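Long-range contact in galactose mutarotase-like protein (Clostridium acetobutylicum, PDB 3OS7), which probably binds carbohydrate and may interconvert the anomers of aldose sugars as an aldose 1-epimerase: residues 256-268 with 274-286. Sequence-based numbering, arbitrary orientation. Where two conformers were deposited one is given.
Sequences VNGKTFRGACIED and RVVYEMSSEYKYL. With PG4 (tetraethylene glycol), chain J.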
loop_
_atom_site.group_PDB
_atom_site.type_symbol
_atom_site.label_atom_id
_atom_site.label_comp_id
_atom_site.label_asym_id
_atom_site.label_seq_id
_atom_site.Cartn_x
_atom_site.Cartn_y
_atom_site.Cartn_z
ATOM N N VAL A 256 -3.346 -1.661 -22.307
ATOM C CA VAL A 256 -2.234 -2.614 -22.456
ATOM C C VAL A 256 -2.803 -3.912 -23.023
ATOM O O VAL A 256 -3.634 -4.545 -22.376
ATOM C CB VAL A 256 -1.570 -2.928 -21.078
ATOM C CG1 VAL A 256 -0.427 -3.942 -21.244
ATOM C CG2 VAL A 256 -1.058 -1.652 -20.428
ATOM N N ASN A 257 -2.368 -4.315 -24.217
ATOM C CA ASN A 257 -2.841 -5.576 -24.839
ATOM C C ASN A 257 -4.355 -5.742 -24.913
ATOM O O ASN A 257 -4.917 -6.768 -24.482
ATOM C CB ASN A 257 -2.251 -6.783 -24.121
ATOM C CG ASN A 257 -0.754 -6.896 -24.300
ATOM O OD1 ASN A 257 -0.222 -6.645 -25.382
ATOM N ND2 ASN A 257 -0.066 -7.286 -23.237
ATOM N N GLY A 258 -5.013 -4.739 -25.469
ATOM C CA GLY A 258 -6.455 -4.778 -25.654
ATOM C C GLY A 258 -7.302 -4.642 -24.419
ATOM O O GLY A 258 -8.510 -4.783 -24.488
ATOM N N LYS A 259 -6.692 -4.312 -23.287
ATOM C CA LYS A 259 -7.361 -4.361 -22.020
ATOM C C LYS A 259 -6.982 -3.086 -21.247
ATOM O O LYS A 259 -5.850 -2.612 -21.387
ATOM C CB LYS A 259 -6.810 -5.594 -21.309
ATOM C CG LYS A 259 -7.597 -6.087 -20.198
ATOM C CD LYS A 259 -6.873 -7.218 -19.513
ATOM C CE LYS A 259 -7.802 -7.931 -18.564
ATOM N NZ LYS A 259 -8.622 -7.010 -17.740
ATOM N N THR A 260 -7.884 -2.527 -20.458
ATOM C CA THR A 260 -7.481 -1.388 -19.619
ATOM C C THR A 260 -6.653 -1.873 -18.414
ATOM O O THR A 260 -6.859 -2.959 -17.886
ATOM C CB THR A 260 -8.633 -0.526 -19.139
ATOM O OG1 THR A 260 -9.520 -1.311 -18.351
ATOM C CG2 THR A 260 -9.380 0.109 -20.339
ATOM N N PHE A 261 -5.729 -1.022 -17.998
ATOM C CA PHE A 261 -4.861 -1.316 -16.870
ATOM C C PHE A 261 -4.665 -0.044 -16.096
ATOM O O PHE A 261 -4.497 1.022 -16.689
ATOM C CB PHE A 261 -3.519 -1.805 -17.362
ATOM C CG PHE A 261 -2.518 -2.046 -16.254
ATOM C CD1 PHE A 261 -2.547 -3.211 -15.522
ATOM C CD2 PHE A 261 -1.584 -1.087 -15.933
ATOM C CE1 PHE A 261 -1.650 -3.420 -14.482
ATOM C CE2 PHE A 261 -0.680 -1.297 -14.900
ATOM C CZ PHE A 261 -0.709 -2.452 -14.191
ATOM N N ARG A 262 -4.711 -0.170 -14.773
ATOM C CA ARG A 262 -4.326 0.888 -13.868
ATOM C C ARG A 262 -3.346 0.301 -12.856
ATOM O O ARG A 262 -3.562 -0.778 -12.317
ATOM C CB ARG A 262 -5.538 1.489 -13.167
ATOM C CG ARG A 262 -5.204 2.582 -12.117
ATOM C CD ARG A 262 -6.427 3.093 -11.334
ATOM N NE ARG A 262 -7.289 3.787 -12.272
ATOM C CZ ARG A 262 -7.972 4.899 -12.062
ATOM N NH1 ARG A 262 -7.941 5.541 -10.919
ATOM N NH2 ARG A 262 -8.690 5.397 -13.057
ATOM N N GLY A 263 -2.238 1.010 -12.652
ATOM C CA GLY A 263 -1.264 0.589 -11.658
ATOM C C GLY A 263 0.150 0.797 -12.118
ATOM O O GLY A 263 0.436 1.723 -12.869
ATOM N N ALA A 264 1.019 -0.069 -11.631
ATOM C CA ALA A 264 2.440 0.042 -11.866
ATOM C C ALA A 264 3.026 -1.280 -12.260
ATOM O O ALA A 264 2.449 -2.347 -12.041
ATOM C CB ALA A 264 3.165 0.627 -10.593
ATOM N N CYS A 265 4.217 -1.207 -12.838
ATOM C CA CYS A 265 5.013 -2.388 -13.014
ATOM C C CYS A 265 6.481 -2.084 -12.923
ATOM O O CYS A 265 6.894 -0.939 -13.093
ATOM C CB CYS A 265 4.685 -3.135 -14.305
ATOM S SG CYS A 265 5.255 -2.361 -15.825
ATOM N N ILE A 266 7.238 -3.129 -12.605
ATOM C CA ILE A 266 8.696 -3.059 -12.486
ATOM C C ILE A 266 9.229 -4.112 -13.455
ATOM O O ILE A 266 8.931 -5.297 -13.307
ATOM C CB ILE A 266 9.208 -3.353 -11.076
ATOM C CG1 ILE A 266 8.470 -2.515 -10.033
ATOM C CG2 ILE A 266 10.745 -3.153 -11.002
ATOM C CD1 ILE A 266 8.848 -2.886 -8.547
ATOM N N GLU A 267 9.969 -3.658 -14.465
ATOM C CA GLU A 267 10.468 -4.501 -15.552
ATOM C C GLU A 267 11.971 -4.668 -15.393
ATOM O O GLU A 267 12.697 -3.684 -15.237
ATOM C CB GLU A 267 10.195 -3.865 -16.924
ATOM C CG GLU A 267 8.710 -3.908 -17.334
ATOM C CD GLU A 267 8.419 -3.307 -18.678
ATOM O OE1 GLU A 267 9.359 -2.835 -19.356
ATOM O OE2 GLU A 267 7.238 -3.331 -19.070
ATOM N N ASP A 268 12.403 -5.920 -15.440
ATOM C CA ASP A 268 13.817 -6.283 -15.549
ATOM C C ASP A 268 13.999 -7.043 -16.866
ATOM O O ASP A 268 13.861 -8.273 -16.947
ATOM C CB ASP A 268 14.237 -7.127 -14.350
ATOM C CG ASP A 268 15.717 -7.342 -14.283
ATOM O OD1 ASP A 268 16.374 -7.211 -15.352
ATOM O OD2 ASP A 268 16.212 -7.633 -13.164
ATOM N N ARG A 274 8.577 -9.171 -15.501
ATOM C CA ARG A 274 7.889 -7.960 -15.064
ATOM C C ARG A 274 7.106 -8.288 -13.789
ATOM O O ARG A 274 6.410 -9.307 -13.751
ATOM C CB ARG A 274 6.903 -7.515 -16.152
ATOM C CG ARG A 274 6.121 -6.319 -15.779
ATOM C CD ARG A 274 5.080 -5.967 -16.799
ATOM N NE ARG A 274 5.689 -5.596 -18.062
ATOM C CZ ARG A 274 5.636 -6.292 -19.182
ATOM N NH1 ARG A 274 5.004 -7.446 -19.226
ATOM N NH2 ARG A 274 6.275 -5.834 -20.268
ATOM N N VAL A 275 7.229 -7.440 -12.767
ATOM C CA VAL A 275 6.366 -7.490 -11.586
ATOM C C VAL A 275 5.246 -6.484 -11.796
ATOM O O VAL A 275 5.498 -5.345 -12.166
ATOM C CB VAL A 275 7.126 -7.171 -10.282
ATOM C CG1 VAL A 275 6.143 -6.938 -9.132
ATOM C CG2 VAL A 275 8.114 -8.337 -9.951
ATOM N N VAL A 276 4.009 -6.938 -11.642
ATOM C CA VAL A 276 2.844 -6.092 -11.909
ATOM C C VAL A 276 2.056 -5.825 -10.628
ATOM O O VAL A 276 1.744 -6.759 -9.869
ATOM C CB VAL A 276 1.898 -6.742 -12.949
ATOM C CG1 VAL A 276 0.714 -5.817 -13.235
ATOM C CG2 VAL A 276 2.639 -7.089 -14.253
ATOM N N TYR A 277 1.715 -4.562 -10.415
ATOM C CA TYR A 277 0.924 -4.106 -9.278
ATOM C C TYR A 277 -0.300 -3.391 -9.845
ATOM O O TYR A 277 -0.266 -2.200 -10.156
ATOM C CB TYR A 277 1.769 -3.155 -8.425
ATOM C CG TYR A 277 1.214 -2.703 -7.085
ATOM C CD1 TYR A 277 0.182 -3.368 -6.436
ATOM C CD2 TYR A 277 1.785 -1.593 -6.428
ATOM C CE1 TYR A 277 -0.240 -2.959 -5.170
ATOM C CE2 TYR A 277 1.337 -1.183 -5.194
ATOM C CZ TYR A 277 0.329 -1.851 -4.573
ATOM O OH TYR A 277 -0.095 -1.447 -3.309
ATOM N N GLU A 278 -1.377 -4.146 -10.010
ATOM C CA GLU A 278 -2.621 -3.645 -10.595
ATOM C C GLU A 278 -3.539 -3.118 -9.489
ATOM O O GLU A 278 -3.724 -3.746 -8.453
ATOM C CB GLU A 278 -3.294 -4.766 -11.392
ATOM C CG GLU A 278 -4.507 -4.353 -12.178
ATOM C CD GLU A 278 -4.980 -5.417 -13.198
ATOM O OE1 GLU A 278 -4.414 -6.538 -13.285
ATOM O OE2 GLU A 278 -5.933 -5.085 -13.935
HETATM N N MSE A 279 -4.105 -1.955 -9.724
HETATM C CA MSE A 279 -4.913 -1.265 -8.730
HETATM C C MSE A 279 -6.292 -0.982 -9.294
HETATM O O MSE A 279 -6.417 -0.541 -10.438
HETATM C CB MSE A 279 -4.264 0.067 -8.374
HETATM C CG MSE A 279 -2.853 -0.025 -7.965
HETATM SE SE MSE A 279 -1.897 1.658 -8.127
HETATM C CE MSE A 279 -0.191 0.858 -7.880
ATOM N N SER A 280 -7.312 -1.181 -8.472
ATOM C CA SER A 280 -8.692 -0.855 -8.876
ATOM C C SER A 280 -8.896 0.661 -8.942
ATOM O O SER A 280 -8.093 1.452 -8.401
ATOM C CB SER A 280 -9.706 -1.499 -7.928
ATOM O OG SER A 280 -9.713 -0.867 -6.652
ATOM N N SER A 281 -9.990 1.060 -9.585
ATOM C CA SER A 281 -10.337 2.468 -9.804
ATOM C C SER A 281 -10.553 3.258 -8.531
ATOM O O SER A 281 -10.577 4.495 -8.553
ATOM C CB SER A 281 -11.629 2.572 -10.640
ATOM O OG SER A 281 -11.459 2.010 -11.911
ATOM N N GLU A 282 -10.749 2.560 -7.409
ATOM C CA GLU A 282 -10.859 3.239 -6.125
ATOM C C GLU A 282 -9.573 3.965 -5.754
ATOM O O GLU A 282 -9.599 4.920 -4.951
ATOM C CB GLU A 282 -11.228 2.252 -5.002
ATOM C CG GLU A 282 -12.713 1.829 -4.998
ATOM C CD GLU A 282 -13.042 0.756 -6.016
ATOM O OE1 GLU A 282 -12.130 0.098 -6.553
ATOM O OE2 GLU A 282 -14.229 0.566 -6.297
ATOM N N TYR A 283 -8.459 3.526 -6.337
ATOM C CA TYR A 283 -7.163 4.171 -6.078
ATOM C C TYR A 283 -6.925 5.247 -7.135
ATOM O O TYR A 283 -6.834 4.959 -8.324
ATOM C CB TYR A 283 -6.044 3.143 -6.034
ATOM C CG TYR A 283 -6.207 2.182 -4.904
ATOM C CD1 TYR A 283 -5.972 2.584 -3.597
ATOM C CD2 TYR A 283 -6.653 0.893 -5.120
ATOM C CE1 TYR A 283 -6.157 1.690 -2.516
ATOM C CE2 TYR A 283 -6.863 -0.003 -4.043
ATOM C CZ TYR A 283 -6.586 0.403 -2.751
ATOM O OH TYR A 283 -6.755 -0.482 -1.688
ATOM N N LYS A 284 -6.924 6.501 -6.682
ATOM C CA LYS A 284 -6.931 7.642 -7.569
ATOM C C LYS A 284 -5.623 8.437 -7.618
ATOM O O LYS A 284 -5.418 9.253 -8.529
ATOM C CB LYS A 284 -8.083 8.530 -7.154
ATOM C CG LYS A 284 -9.436 7.745 -7.272
ATOM C CD LYS A 284 -10.652 8.536 -7.032
ATOM C CE LYS A 284 -11.906 7.589 -6.993
ATOM N NZ LYS A 284 -12.073 6.755 -8.250
ATOM N N TYR A 285 -4.758 8.221 -6.628
ATOM C CA TYR A 285 -3.487 8.916 -6.493
ATOM C C TYR A 285 -2.413 7.909 -6.105
ATOM O O TYR A 285 -2.722 6.783 -5.716
ATOM C CB TYR A 285 -3.539 10.036 -5.430
ATOM C CG TYR A 285 -4.296 11.241 -5.883
ATOM C CD1 TYR A 285 -5.694 11.307 -5.739
ATOM C CD2 TYR A 285 -3.646 12.313 -6.485
ATOM C CE1 TYR A 285 -6.403 12.414 -6.202
ATOM C CE2 TYR A 285 -4.350 13.439 -6.916
ATOM C CZ TYR A 285 -5.724 13.484 -6.781
ATOM O OH TYR A 285 -6.416 14.604 -7.233
ATOM N N LEU A 286 -1.157 8.310 -6.272
ATOM C CA LEU A 286 -0.051 7.429 -5.956
ATOM C C LEU A 286 1.170 8.255 -5.645
ATOM O O LEU A 286 1.436 9.273 -6.314
ATOM C CB LEU A 286 0.211 6.508 -7.142
ATOM C CG LEU A 286 1.359 5.511 -7.022
ATOM C CD1 LEU A 286 1.004 4.265 -7.787
ATOM C CD2 LEU A 286 2.682 6.096 -7.518
HETATM O O1 PG4 J . -7.532 14.578 -10.190
HETATM C C1 PG4 J . -7.156 13.208 -10.120
HETATM C C2 PG4 J . -8.340 12.291 -9.869
HETATM O O2 PG4 J . -7.792 11.002 -9.579
HETATM C C3 PG4 J . -7.437 10.233 -10.734
HETATM C C4 PG4 J . -7.962 8.801 -10.626
HETATM O O3 PG4 J . -8.821 8.425 -11.714
HETATM C C5 PG4 J . -10.197 8.807 -11.557
HETATM C C6 PG4 J . -11.147 7.635 -11.814
HETATM O O4 PG4 J . -11.191 6.749 -10.683
HETATM O O HOH W 1 -5.319 -5.013 -17.005
HETATM O O HOH W 2 -6.532 -2.463 -14.126
#
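Backbone bonds between A264 and Y277 and between I266 and V275, each pair joined in both directions, make strands 263-268 and 274-279 an antiparallel hairpin. One further backbone bond, nearly straight at 175°, runs 2.9 Å from M279 N to R262 O. G263 sits opposite E278 in a non-hydrogen-bonded pair, its CA making a CA-H...O contact of 3.3 Å with Y277 O.

Charged groups hold both ends. R274 grips E267 side-on, NE and NH2 each 2.9 Å from the single oxygen OE2, which lies in the guanidinium plane; both nitrogens come from the same face of the carboxylate, whose plane is turned 64° from the guanidinium. K204 also pairs with OE2, and E339 takes R274 NH1. At the other end R262, bent at chi3 (-66°), turns NH1 to Y283 O at 2.9 Å, while S281 CA lies over one guanidinium face and D253 binds NE. Tetraethylene glycol, probably from crystallisation, accepts from NH1 through O3 and from K284 NZ through O4.

Van der Waals contacts lie between these ends. F261 CE1 meets V276 CG1 at 3.6 Å and the aliphatic part of E278, whose OE2 accepts from two waters, one also donating to T260 O and the other accepting from R262 N, while OE1 binds Y337. The selenomethionine M279 lays SE 3.7 Å from G263 CA, and C265 SG rests 3.7 Å from R274 CD.

Within the largely antiparallel beta architecture of this galactose mutarotase-like fold, the hairpin lies between strand 201-213, paired with 263-268, and strand 329-340, paired with 273-279.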